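Estrogen receptor (Crassostrea gigas, PDB 4N1Y) probably serves as a nuclear-receptor transcription factor of the steroid receptor family whose ligand-binding domain has evolved constitutive activity. Local coordinates at residues B[36-41]-B[114-119]; B[76-81]-B[226-231]; B[128-133]-B[192-197]; B[175-180]-B[186-191]. One frame throughout, in Å; residues are numbered along the deposited sequence.

How the contacts relate
From the N terminus, helix 34-56 opens contact 1, which closes when the chain reaches the connection ahead of helix 117-132. Contact 2 opens inside that loop, on helix 67-89, and closes only at the C-terminal helix 222-229, so the two cross. Contact 3 opens after contact 1 has closed and joins helices 117-132 and 187-215; contact 4, between helices 159-180 and 187-215, is nested inside it, and both are nested within contact 2. Contacts 3 and 4 have centres about 12 Å apart, touch through Asn133 and His187, and both adjoin the second subunit. Contacts 1 and 4 lie on opposite sides of the chain's centre.

Contact 1: B[36-41]-B[114-119]; sequences HLLNSL and VEMTEI
Val114 reaches across from the end of one helix to meet Leu37 and Leu38 of helix 34-56, and its side chain carries most of the contact. Its CB lies beside the end of Leu38, 3.8 Å from Leu38 CD2 and 4.0 Å from Leu38 CG. One step further out, CG1 enters the angle between the two leucines: it is 3.5 Å from Leu37 CB, 3.7 Å from Leu37 CD1 and 3.9 Å from Leu38 CG. The first torsion of Val114 (chi1 -65°) sets this methyl opposite the carbonyl carbon, where it faces the helix. The Leu37 side chain crosses that of Val114 at about a right angle, whereas Leu38 meets it more slantwise. Leu38 CD2 also touches the sulfur of Met116, at 4.0 Å from SD, and thereby links the valine with the start of the next helix. All four residues are buried, and apolar contact alone joins the segments. Leu212 of helix 187-215 packs on Leu38, and Phe208 and Phe209 of the same helix pack on Met116. The backbone turns sharply between helix 108-113 and helix 117-132: Glu115, with positive phi, closes a Schellman motif, and Met116 is the N-cap of the second helix. Such a helix-to-helix turn set against a long helix belongs to the layered alpha-helical sandwich of nuclear-receptor ligand-binding domains.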
loop_
_atom_site.group_PDB
_atom_site.type_symbol
_atom_site.label_atom_id
_atom_site.label_comp_id
_atom_site.label_asym_id
_atom_site.label_seq_id
_atom_site.Cartn_x
_atom_site.Cartn_y
_atom_site.Cartn_z
ATOM N N HIS B 36 -11.644 14.559 23.562
ATOM C CA HIS B 36 -10.458 15.081 24.244
ATOM C C HIS B 36 -9.153 14.559 23.674
ATOM O O HIS B 36 -8.218 15.332 23.449
ATOM C CB HIS B 36 -10.491 14.755 25.733
ATOM C CG HIS B 36 -9.385 15.397 26.509
ATOM N ND1 HIS B 36 -9.084 16.739 26.405
ATOM C CD2 HIS B 36 -8.500 14.881 27.395
ATOM C CE1 HIS B 36 -8.063 17.023 27.194
ATOM N NE2 HIS B 36 -7.691 15.914 27.807
ATOM N N LEU B 37 -9.100 13.257 23.412
ATOM C CA LEU B 37 -7.907 12.657 22.832
ATOM C C LEU B 37 -7.700 13.114 21.401
ATOM O O LEU B 37 -6.589 13.492 21.018
ATOM C CB LEU B 37 -7.983 11.129 22.870
ATOM C CG LEU B 37 -7.883 10.413 24.220
ATOM C CD1 LEU B 37 -8.042 8.918 24.039
ATOM C CD2 LEU B 37 -6.551 10.719 24.873
ATOM N N LEU B 38 -8.764 13.062 20.608
ATOM C CA LEU B 38 -8.672 13.416 19.198
ATOM C C LEU B 38 -8.225 14.851 18.954
ATOM O O LEU B 38 -7.520 15.115 17.976
ATOM C CB LEU B 38 -10.014 13.193 18.511
ATOM C CG LEU B 38 -10.347 11.743 18.184
ATOM C CD1 LEU B 38 -11.686 11.619 17.450
ATOM C CD2 LEU B 38 -9.214 11.165 17.381
ATOM N N ASN B 39 -8.572 15.776 19.848
ATOM C CA ASN B 39 -8.155 17.156 19.611
ATOM C C ASN B 39 -6.651 17.253 19.829
ATOM O O ASN B 39 -5.973 17.994 19.122
ATOM C CB ASN B 39 -8.922 18.175 20.500
ATOM C CG ASN B 39 -10.338 18.504 19.973
ATOM O OD1 ASN B 39 -10.624 18.367 18.787
ATOM N ND2 ASN B 39 -11.215 18.954 20.866
ATOM N N SER B 40 -6.116 16.438 20.730
ATOM C CA SER B 40 -4.675 16.427 20.926
ATOM C C SER B 40 -4.019 15.725 19.743
ATOM O O SER B 40 -3.051 16.236 19.183
ATOM C CB SER B 40 -4.290 15.747 22.239
ATOM O OG SER B 40 -4.749 16.496 23.348
ATOM N N LEU B 41 -4.566 14.578 19.344
ATOM C CA LEU B 41 -4.037 13.857 18.186
ATOM C C LEU B 41 -4.092 14.685 16.914
ATOM O O LEU B 41 -3.139 14.720 16.149
ATOM C CB LEU B 41 -4.781 12.541 17.958
ATOM C CG LEU B 41 -4.588 11.439 19.002
ATOM C CD1 LEU B 41 -5.467 10.234 18.680
ATOM C CD2 LEU B 41 -3.111 11.028 19.094
ATOM N N VAL B 114 -11.229 6.424 20.788
ATOM C CA VAL B 114 -11.200 7.356 19.661
ATOM C C VAL B 114 -11.610 6.688 18.359
ATOM O O VAL B 114 -11.497 7.289 17.291
ATOM C CB VAL B 114 -9.806 7.984 19.451
ATOM C CG1 VAL B 114 -9.431 8.840 20.639
ATOM C CG2 VAL B 114 -8.753 6.907 19.216
ATOM N N GLU B 115 -12.029 5.430 18.447
ATOM C CA GLU B 115 -12.605 4.728 17.309
ATOM C C GLU B 115 -11.656 4.673 16.113
ATOM O O GLU B 115 -12.093 4.788 14.967
ATOM C CB GLU B 115 -13.919 5.405 16.927
ATOM C CG GLU B 115 -14.853 5.525 18.134
ATOM C CD GLU B 115 -16.115 6.318 17.852
ATOM O OE1 GLU B 115 -16.254 6.837 16.725
ATOM O OE2 GLU B 115 -16.946 6.457 18.779
ATOM N N MET B 116 -10.367 4.479 16.390
ATOM C CA MET B 116 -9.355 4.349 15.351
ATOM C C MET B 116 -8.617 3.034 15.511
ATOM O O MET B 116 -7.400 2.942 15.301
ATOM C CB MET B 116 -8.359 5.492 15.420
ATOM C CG MET B 116 -8.994 6.837 15.241
ATOM S SD MET B 116 -7.787 8.158 15.114
ATOM C CE MET B 116 -7.098 7.794 13.507
ATOM N N THR B 117 -9.348 2.016 15.929
ATOM C CA THR B 117 -8.714 0.752 16.223
ATOM C C THR B 117 -8.066 0.098 15.014
ATOM O O THR B 117 -6.893 -0.255 15.070
ATOM C CB THR B 117 -9.714 -0.212 16.849
ATOM O OG1 THR B 117 -10.078 0.278 18.150
ATOM C CG2 THR B 117 -9.088 -1.542 17.023
ATOM N N GLU B 118 -8.805 -0.022 13.916
ATOM C CA GLU B 118 -8.316 -0.718 12.726
ATOM C C GLU B 118 -7.078 -0.002 12.233
ATOM O O GLU B 118 -6.105 -0.647 11.820
ATOM C CB GLU B 118 -9.401 -0.856 11.632
ATOM C CG GLU B 118 -9.348 0.045 10.391
ATOM C CD GLU B 118 -10.530 -0.221 9.428
ATOM O OE1 GLU B 118 -11.273 -1.205 9.643
ATOM O OE2 GLU B 118 -10.725 0.556 8.463
ATOM N N ILE B 119 -7.115 1.326 12.267
ATOM C CA ILE B 119 -5.943 2.102 11.897
ATOM C C ILE B 119 -4.749 1.810 12.806
ATOM O O ILE B 119 -3.694 1.389 12.331
ATOM C CB ILE B 119 -6.238 3.606 11.912
ATOM C CG1 ILE B 119 -7.212 3.954 10.779
ATOM C CG2 ILE B 119 -4.947 4.408 11.772
ATOM C CD1 ILE B 119 -7.767 5.348 10.858
#

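Contact 2: B[76-81]-B[226-231]; sequences CCWMEL and EMLDAQ
The C-terminal helix 222-229, probably the activation-function helix of this receptor family, docks on helix 67-89 mainly through Met227 against the indole of Trp78. With Trp78 CG held between the backbone N and the carbonyl carbon (chi1 59°), the ring stands out toward that helix. Met227 lies over one face as a Met-aromatic and CH-pi contact: its CB is 4.0 Å from the centroid of the Trp78 five-membered ring, and its SD, more distant, is 4.8 Å from the same point. Bends in the methionine chain fold CE back to 3.3 Å from Trp78 CD1. Met79 CB lies over the opposite face, so the indole is sandwiched. At the ring edge, Leu228 CD2 is 3.7 Å from Trp78 CZ2. Gln231 NE2 stands there in the ring plane, 3.8 Å from Trp78 NE1 with no hydrogen bond between them, and donates to Glu75 O. Leu49 of helix 34-56 packs on both Trp78 and Met227. Replacing Trp78 by an alanine is likely to open a gap beneath Met227 and deprive the terminal helix of much of its seat. The chemistry is that of a polarisable thioether on an aromatic face, a dispersion-driven hold that needs no hydrogen bond across the interface.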
loop_
_atom_site.group_PDB
_atom_site.type_symbol
_atom_site.label_atom_id
_atom_site.label_comp_id
_atom_site.label_asym_id
_atom_site.label_seq_id
_atom_site.Cartn_x
_atom_site.Cartn_y
_atom_site.Cartn_z
ATOM N N CYS B 76 -0.426 13.765 -1.215
ATOM C CA CYS B 76 -0.703 12.341 -1.278
ATOM C C CYS B 76 -0.318 11.609 0.006
ATOM O O CYS B 76 -1.122 10.843 0.537
ATOM C CB CYS B 76 0.007 11.702 -2.469
ATOM S SG CYS B 76 -0.630 12.182 -4.094
ATOM N N CYS B 77 0.869 11.890 0.539
ATOM C CA CYS B 77 1.467 10.969 1.496
ATOM C C CYS B 77 1.625 11.491 2.935
ATOM O O CYS B 77 2.249 10.815 3.762
ATOM C CB CYS B 77 2.842 10.542 0.984
ATOM S SG CYS B 77 4.091 11.821 1.259
ATOM N N TRP B 78 1.057 12.656 3.248
ATOM C CA TRP B 78 1.278 13.269 4.558
ATOM C C TRP B 78 0.860 12.339 5.677
ATOM O O TRP B 78 1.584 12.185 6.663
ATOM C CB TRP B 78 0.524 14.592 4.684
ATOM C CG TRP B 78 -0.965 14.467 4.508
ATOM C CD1 TRP B 78 -1.646 14.347 3.326
ATOM C CD2 TRP B 78 -1.958 14.483 5.540
ATOM N NE1 TRP B 78 -2.996 14.269 3.561
ATOM C CE2 TRP B 78 -3.215 14.342 4.911
ATOM C CE3 TRP B 78 -1.907 14.577 6.935
ATOM C CZ2 TRP B 78 -4.408 14.296 5.630
ATOM C CZ3 TRP B 78 -3.098 14.532 7.645
ATOM C CH2 TRP B 78 -4.328 14.400 6.991
ATOM N N MET B 79 -0.289 11.693 5.520
ATOM C CA MET B 79 -0.780 10.818 6.579
ATOM C C MET B 79 0.102 9.581 6.754
ATOM O O MET B 79 0.296 9.108 7.875
ATOM C CB MET B 79 -2.223 10.398 6.313
ATOM C CG MET B 79 -2.790 9.457 7.362
ATOM S SD MET B 79 -2.903 10.234 8.993
ATOM C CE MET B 79 -4.533 10.974 8.865
ATOM N N GLU B 80 0.608 9.043 5.647
ATOM C CA GLU B 80 1.503 7.887 5.705
ATOM C C GLU B 80 2.760 8.253 6.487
ATOM O O GLU B 80 3.215 7.501 7.349
ATOM C CB GLU B 80 1.897 7.405 4.308
ATOM C CG GLU B 80 0.752 7.245 3.334
ATOM C CD GLU B 80 1.226 6.925 1.917
ATOM O OE1 GLU B 80 2.124 6.068 1.768
ATOM O OE2 GLU B 80 0.737 7.570 0.955
ATOM N N LEU B 81 3.296 9.437 6.209
ATOM C CA LEU B 81 4.493 9.895 6.894
ATOM C C LEU B 81 4.253 10.004 8.393
ATOM O O LEU B 81 5.081 9.567 9.183
ATOM C CB LEU B 81 4.955 11.234 6.326
ATOM C CG LEU B 81 5.549 11.113 4.916
ATOM C CD1 LEU B 81 5.793 12.487 4.288
ATOM C CD2 LEU B 81 6.825 10.251 4.895
ATOM N N GLU B 226 -6.719 21.958 4.915
ATOM C CA GLU B 226 -6.472 22.044 3.465
ATOM C C GLU B 226 -6.028 20.672 2.962
ATOM O O GLU B 226 -6.369 20.267 1.848
ATOM C CB GLU B 226 -5.418 23.098 3.072
ATOM C CG GLU B 226 -5.610 24.517 3.617
ATOM C CD GLU B 226 -4.421 25.445 3.311
ATOM O OE1 GLU B 226 -3.272 24.962 3.378
ATOM O OE2 GLU B 226 -4.621 26.669 3.099
ATOM N N MET B 227 -5.239 19.967 3.766
ATOM C CA MET B 227 -4.789 18.643 3.368
ATOM C C MET B 227 -5.959 17.697 3.159
ATOM O O MET B 227 -5.947 16.875 2.241
ATOM C CB MET B 227 -3.829 18.065 4.404
ATOM C CG MET B 227 -2.622 18.933 4.562
ATOM S SD MET B 227 -1.682 18.986 3.025
ATOM C CE MET B 227 -0.682 17.526 3.192
ATOM N N LEU B 228 -6.983 17.834 3.989
ATOM C CA LEU B 228 -8.121 16.936 3.900
ATOM C C LEU B 228 -8.933 17.265 2.656
ATOM O O LEU B 228 -9.411 16.366 1.962
ATOM C CB LEU B 228 -8.972 17.035 5.163
ATOM C CG LEU B 228 -8.284 16.396 6.370
ATOM C CD1 LEU B 228 -9.084 16.603 7.637
ATOM C CD2 LEU B 228 -8.014 14.917 6.137
ATOM N N ASP B 229 -9.051 18.556 2.357
ATOM C CA ASP B 229 -9.871 19.000 1.235
ATOM C C ASP B 229 -9.169 18.863 -0.114
ATOM O O ASP B 229 -9.772 19.104 -1.157
ATOM C CB ASP B 229 -10.300 20.458 1.446
ATOM C CG ASP B 229 -11.277 20.624 2.610
ATOM O OD1 ASP B 229 -11.977 19.652 2.966
ATOM O OD2 ASP B 229 -11.342 21.735 3.178
ATOM N N ALA B 230 -7.907 18.451 -0.081
ATOM C CA ALA B 230 -7.121 18.158 -1.281
ATOM C C ALA B 230 -7.523 16.830 -1.917
ATOM O O ALA B 230 -7.168 16.552 -3.060
ATOM C CB ALA B 230 -5.635 18.169 -0.965
ATOM N N GLN B 231 -8.243 16.001 -1.168
ATOM C CA GLN B 231 -8.804 14.789 -1.741
ATOM C C GLN B 231 -10.246 15.047 -2.180
ATOM O O GLN B 231 -10.487 15.672 -3.218
ATOM C CB GLN B 231 -8.780 13.627 -0.740
ATOM C CG GLN B 231 -7.499 13.306 0.104
ATOM C CD GLN B 231 -6.165 13.878 -0.371
ATOM O OE1 GLN B 231 -5.882 13.965 -1.570
ATOM N NE2 GLN B 231 -5.305 14.217 0.595
#

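Contact 3: B[128-133]-B[192-197]; sequences EQMMQN and LLLLTH
Leu194 has its CG beside the backbone N (chi1 -65°) and its second torsion fully extended (chi2 180°), which sends both methyls toward Gln129 and Met130. These residues join helix 117-132 to helix 187-215 within the alpha-helical sandwich of the ligand-binding domain. Each methyl has its own nearest partner. Leu194 CD2 rests on the aliphatic start of Gln129, 3.6 Å from its CB and 3.9 Å from its CG, while Leu194 CD1 lies 3.9 Å from Met130 CG. The glutamine chain then bends at chi2 (-61°), carrying its amide away from the leucine so that only the carbon part of the side chain is used here. Met130 runs extended beyond CG and packs further on against Leu84 and Ala87 of helix 67-89. A glycine in place of Leu194 would probably leave Gln129 CB and Met130 CG without their apolar partner and open a gap between the helices. The second subunit adjoins the same region: its Arg155 forms a salt bridge with Glu128, its Asn150 is hydrogen-bonded to His197, and its Tyr159 packs on Gln129. Where helix 117-132 ends, the side chain of Asn133 turns back onto the last turn. Two donors of that one residue grip Gln129 O from opposite faces of the carbonyl plane: the backbone N, and Asn133 ND2, which lies 2.8 Å from Gln129 O and well above that plane.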
loop_
_atom_site.group_PDB
_atom_site.type_symbol
_atom_site.label_atom_id
_atom_site.label_comp_id
_atom_site.label_asym_id
_atom_site.label_seq_id
_atom_site.Cartn_x
_atom_site.Cartn_y
_atom_site.Cartn_z
ATOM N N GLU B 128 5.882 -3.374 15.417
ATOM C CA GLU B 128 6.471 -4.619 15.861
ATOM C C GLU B 128 7.379 -5.229 14.803
ATOM O O GLU B 128 8.435 -5.790 15.119
ATOM C CB GLU B 128 5.394 -5.635 16.200
ATOM C CG GLU B 128 5.928 -6.749 17.072
ATOM C CD GLU B 128 4.986 -7.919 17.156
ATOM O OE1 GLU B 128 3.803 -7.753 16.793
ATOM O OE2 GLU B 128 5.436 -9.005 17.585
ATOM N N GLN B 129 6.975 -5.117 13.544
ATOM C CA GLN B 129 7.787 -5.645 12.470
ATOM C C GLN B 129 9.093 -4.888 12.344
ATOM O O GLN B 129 10.144 -5.496 12.105
ATOM C CB GLN B 129 7.026 -5.611 11.160
ATOM C CG GLN B 129 5.807 -6.471 11.202
ATOM C CD GLN B 129 6.139 -7.905 11.462
ATOM O OE1 GLN B 129 7.114 -8.429 10.929
ATOM N NE2 GLN B 129 5.337 -8.559 12.299
ATOM N N MET B 130 9.039 -3.576 12.544
ATOM C CA MET B 130 10.253 -2.767 12.500
ATOM C C MET B 130 11.197 -3.200 13.612
ATOM O O MET B 130 12.412 -3.297 13.414
ATOM C CB MET B 130 9.934 -1.287 12.624
ATOM C CG MET B 130 9.063 -0.736 11.506
ATOM S SD MET B 130 8.646 0.979 11.909
ATOM C CE MET B 130 8.342 1.691 10.303
ATOM N N MET B 131 10.628 -3.419 14.791
ATOM C CA MET B 131 11.386 -3.909 15.937
ATOM C C MET B 131 12.034 -5.238 15.594
ATOM O O MET B 131 13.201 -5.461 15.867
ATOM C CB MET B 131 10.485 -4.060 17.172
ATOM C CG MET B 131 11.201 -4.639 18.373
ATOM S SD MET B 131 10.117 -5.212 19.696
ATOM C CE MET B 131 9.435 -6.689 18.927
ATOM N N GLN B 132 11.253 -6.131 15.006
ATOM C CA GLN B 132 11.745 -7.451 14.663
ATOM C C GLN B 132 12.812 -7.428 13.568
ATOM O O GLN B 132 13.694 -8.278 13.549
ATOM C CB GLN B 132 10.576 -8.334 14.238
ATOM C CG GLN B 132 9.683 -8.737 15.402
ATOM C CD GLN B 132 8.658 -9.778 15.013
ATOM O OE1 GLN B 132 7.886 -9.585 14.071
ATOM N NE2 GLN B 132 8.638 -10.888 15.739
ATOM N N ASN B 133 12.741 -6.454 12.663
ATOM C CA ASN B 133 13.736 -6.334 11.603
ATOM C C ASN B 133 14.931 -5.468 11.971
ATOM O O ASN B 133 15.748 -5.134 11.114
ATOM C CB ASN B 133 13.094 -5.793 10.345
ATOM C CG ASN B 133 12.265 -6.823 9.656
ATOM O OD1 ASN B 133 12.800 -7.769 9.076
ATOM N ND2 ASN B 133 10.946 -6.665 9.718
ATOM N N LEU B 192 10.403 -3.103 2.881
ATOM C CA LEU B 192 9.582 -2.431 1.890
ATOM C C LEU B 192 8.135 -2.935 1.935
ATOM O O LEU B 192 7.200 -2.156 1.783
ATOM C CB LEU B 192 10.187 -2.644 0.508
ATOM C CG LEU B 192 11.493 -1.854 0.416
ATOM C CD1 LEU B 192 12.041 -1.889 -0.964
ATOM C CD2 LEU B 192 11.265 -0.410 0.886
ATOM N N LEU B 193 7.945 -4.219 2.228
ATOM C CA LEU B 193 6.598 -4.774 2.303
ATOM C C LEU B 193 5.782 -4.110 3.406
ATOM O O LEU B 193 4.562 -4.055 3.319
ATOM C CB LEU B 193 6.634 -6.279 2.558
ATOM C CG LEU B 193 7.047 -7.225 1.433
ATOM C CD1 LEU B 193 6.989 -8.665 1.927
ATOM C CD2 LEU B 193 6.182 -7.036 0.207
ATOM N N LEU B 194 6.456 -3.579 4.422
ATOM C CA LEU B 194 5.750 -2.853 5.459
ATOM C C LEU B 194 5.054 -1.633 4.900
ATOM O O LEU B 194 3.965 -1.262 5.357
ATOM C CB LEU B 194 6.690 -2.409 6.566
ATOM C CG LEU B 194 7.309 -3.558 7.336
ATOM C CD1 LEU B 194 8.228 -3.010 8.422
ATOM C CD2 LEU B 194 6.229 -4.450 7.900
ATOM N N LEU B 195 5.664 -1.035 3.881
ATOM C CA LEU B 195 5.109 0.186 3.318
ATOM C C LEU B 195 3.717 -0.001 2.767
ATOM O O LEU B 195 2.912 0.923 2.830
ATOM C CB LEU B 195 6.007 0.752 2.225
ATOM C CG LEU B 195 7.332 1.366 2.665
ATOM C CD1 LEU B 195 8.045 1.947 1.437
ATOM C CD2 LEU B 195 7.134 2.429 3.729
ATOM N N THR B 196 3.416 -1.189 2.252
ATOM C CA THR B 196 2.068 -1.444 1.776
ATOM C C THR B 196 1.047 -1.286 2.926
ATOM O O THR B 196 -0.073 -0.828 2.701
ATOM C CB THR B 196 1.924 -2.824 1.169
ATOM O OG1 THR B 196 1.992 -3.795 2.215
ATOM C CG2 THR B 196 3.034 -3.088 0.145
ATOM N N HIS B 197 1.417 -1.673 4.146
ATOM C CA HIS B 197 0.476 -1.548 5.264
ATOM C C HIS B 197 0.336 -0.105 5.717
ATOM O O HIS B 197 -0.761 0.344 6.071
ATOM C CB HIS B 197 0.893 -2.460 6.417
ATOM C CG HIS B 197 0.887 -3.900 6.027
ATOM N ND1 HIS B 197 -0.276 -4.571 5.719
ATOM C CD2 HIS B 197 1.901 -4.766 5.778
ATOM C CE1 HIS B 197 0.019 -5.806 5.342
ATOM N NE2 HIS B 197 1.332 -5.946 5.357
#

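Contact 4: B[175-180]-B[186-191]; sequences DTAQKY and RHVPAV
Ala177 is the centre of this small contact: its methyl points from helix 159-180 at the first turn of helix 187-215, where Val188 and His187 receive it. The valine is the closer, with Val188 CG2 3.4 Å from Ala177 CB. The first torsion of Val188 (chi1 167°) directs CG1 away from the backbone N and puts CG2 beside that N, on the side of the alanine. His187 adds a more distant touch, its CD2 4.1 Å from Ala177 CB. The imidazole is held from other directions as well: Val191 CG2 lies 3.8 Å above one face, and NE2 is hydrogen-bonded to Glu139 OE2, a bond that would limit rotation of the ring. No hydrogen bond joins the segments; the backbones are nearest at Ala177 and Val188, whose CA atoms are 6.7 Å apart. A short loop connects these two helices in sequence. Helix 137-149 flanks the pair, meeting Thr176 through Leu142 and Val191 through Leu143, while helix 7-15 adds Leu11 against Thr176 and Pro189 of the second subunit packs on Val188.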
loop_
_atom_site.group_PDB
_atom_site.type_symbol
_atom_site.label_atom_id
_atom_site.label_comp_id
_atom_site.label_asym_id
_atom_site.label_seq_id
_atom_site.Cartn_x
_atom_site.Cartn_y
_atom_site.Cartn_z
ATOM N N ASP B 175 22.342 0.131 0.059
ATOM C CA ASP B 175 23.655 0.292 0.685
ATOM C C ASP B 175 23.542 0.381 2.192
ATOM O O ASP B 175 24.368 -0.165 2.911
ATOM C CB ASP B 175 24.374 1.524 0.134
ATOM C CG ASP B 175 24.868 1.319 -1.289
ATOM O OD1 ASP B 175 24.576 0.248 -1.866
ATOM O OD2 ASP B 175 25.537 2.225 -1.838
ATOM N N THR B 176 22.516 1.078 2.671
ATOM C CA THR B 176 22.341 1.253 4.105
ATOM C C THR B 176 21.965 -0.069 4.746
ATOM O O THR B 176 22.371 -0.367 5.870
ATOM C CB THR B 176 21.289 2.318 4.404
ATOM O OG1 THR B 176 21.736 3.545 3.826
ATOM C CG2 THR B 176 21.140 2.543 5.899
ATOM N N ALA B 177 21.222 -0.879 4.007
ATOM C CA ALA B 177 20.859 -2.190 4.504
ATOM C C ALA B 177 22.078 -3.089 4.575
ATOM O O ALA B 177 22.209 -3.912 5.480
ATOM C CB ALA B 177 19.815 -2.801 3.634
ATOM N N GLN B 178 22.985 -2.917 3.623
ATOM C CA GLN B 178 24.178 -3.726 3.622
ATOM C C GLN B 178 25.023 -3.365 4.837
ATOM O O GLN B 178 25.638 -4.234 5.452
ATOM C CB GLN B 178 24.960 -3.542 2.321
ATOM C CG GLN B 178 26.232 -4.419 2.197
ATOM C CD GLN B 178 25.968 -5.918 2.278
ATOM O OE1 GLN B 178 24.829 -6.364 2.212
ATOM N NE2 GLN B 178 27.025 -6.697 2.438
ATOM N N LYS B 179 25.009 -2.089 5.207
ATOM C CA LYS B 179 25.810 -1.592 6.327
ATOM C C LYS B 179 25.343 -2.176 7.671
ATOM O O LYS B 179 26.142 -2.676 8.446
ATOM C CB LYS B 179 25.773 -0.063 6.364
ATOM C CG LYS B 179 26.789 0.539 7.286
ATOM C CD LYS B 179 26.531 2.013 7.526
ATOM C CE LYS B 179 27.630 2.585 8.422
ATOM N NZ LYS B 179 27.546 4.059 8.620
ATOM N N TYR B 180 24.049 -2.077 7.958
ATOM C CA TYR B 180 23.536 -2.509 9.253
ATOM C C TYR B 180 23.071 -3.955 9.242
ATOM O O TYR B 180 22.873 -4.543 10.303
ATOM C CB TYR B 180 22.391 -1.605 9.711
ATOM C CG TYR B 180 22.823 -0.184 9.875
ATOM C CD1 TYR B 180 23.686 0.178 10.903
ATOM C CD2 TYR B 180 22.407 0.795 8.983
ATOM C CE1 TYR B 180 24.108 1.483 11.048
ATOM C CE2 TYR B 180 22.816 2.100 9.120
ATOM C CZ TYR B 180 23.666 2.444 10.152
ATOM O OH TYR B 180 24.082 3.751 10.289
ATOM N N ARG B 186 16.900 -10.811 2.402
ATOM C CA ARG B 186 15.474 -10.739 2.638
ATOM C C ARG B 186 15.084 -9.428 3.302
ATOM O O ARG B 186 13.919 -9.030 3.275
ATOM C CB ARG B 186 15.018 -11.899 3.506
ATOM C CG ARG B 186 15.234 -13.272 2.923
ATOM C CD ARG B 186 15.104 -14.255 4.080
ATOM N NE ARG B 186 15.327 -15.650 3.720
ATOM C CZ ARG B 186 15.210 -16.659 4.578
ATOM N NH1 ARG B 186 14.885 -16.414 5.842
ATOM N NH2 ARG B 186 15.426 -17.911 4.184
ATOM N N HIS B 187 16.062 -8.739 3.872
ATOM C CA HIS B 187 15.756 -7.588 4.711
ATOM C C HIS B 187 15.033 -6.427 4.011
ATOM O O HIS B 187 13.915 -6.049 4.402
ATOM C CB HIS B 187 17.030 -7.069 5.328
ATOM C CG HIS B 187 16.817 -5.898 6.226
ATOM N ND1 HIS B 187 16.332 -6.024 7.510
ATOM C CD2 HIS B 187 17.023 -4.576 6.026
ATOM C CE1 HIS B 187 16.263 -4.828 8.067
ATOM N NE2 HIS B 187 16.680 -3.932 7.189
ATOM N N VAL B 188 15.673 -5.875 2.984
ATOM C CA VAL B 188 15.105 -4.764 2.231
ATOM C C VAL B 188 13.735 -5.117 1.676
ATOM O O VAL B 188 12.797 -4.324 1.813
ATOM C CB VAL B 188 16.038 -4.311 1.073
ATOM C CG1 VAL B 188 15.314 -3.388 0.103
ATOM C CG2 VAL B 188 17.258 -3.647 1.623
ATOM N N PRO B 189 13.606 -6.292 1.033
ATOM C CA PRO B 189 12.247 -6.616 0.589
ATOM C C PRO B 189 11.241 -6.694 1.746
ATOM O O PRO B 189 10.156 -6.124 1.608
ATOM C CB PRO B 189 12.417 -7.969 -0.096
ATOM C CG PRO B 189 13.850 -7.966 -0.548
ATOM C CD PRO B 189 14.594 -7.262 0.522
ATOM N N ALA B 190 11.570 -7.366 2.849
ATOM C CA ALA B 190 10.609 -7.473 3.944
ATOM C C ALA B 190 10.190 -6.090 4.408
ATOM O O ALA B 190 8.999 -5.825 4.599
ATOM C CB ALA B 190 11.185 -8.247 5.102
ATOM N N VAL B 191 11.168 -5.201 4.568
ATOM C CA VAL B 191 10.893 -3.875 5.119
ATOM C C VAL B 191 10.057 -3.053 4.156
ATOM O O VAL B 191 9.082 -2.414 4.550
ATOM C CB VAL B 191 12.177 -3.124 5.460
ATOM C CG1 VAL B 191 11.858 -1.688 5.795
ATOM C CG2 VAL B 191 12.869 -3.793 6.633
#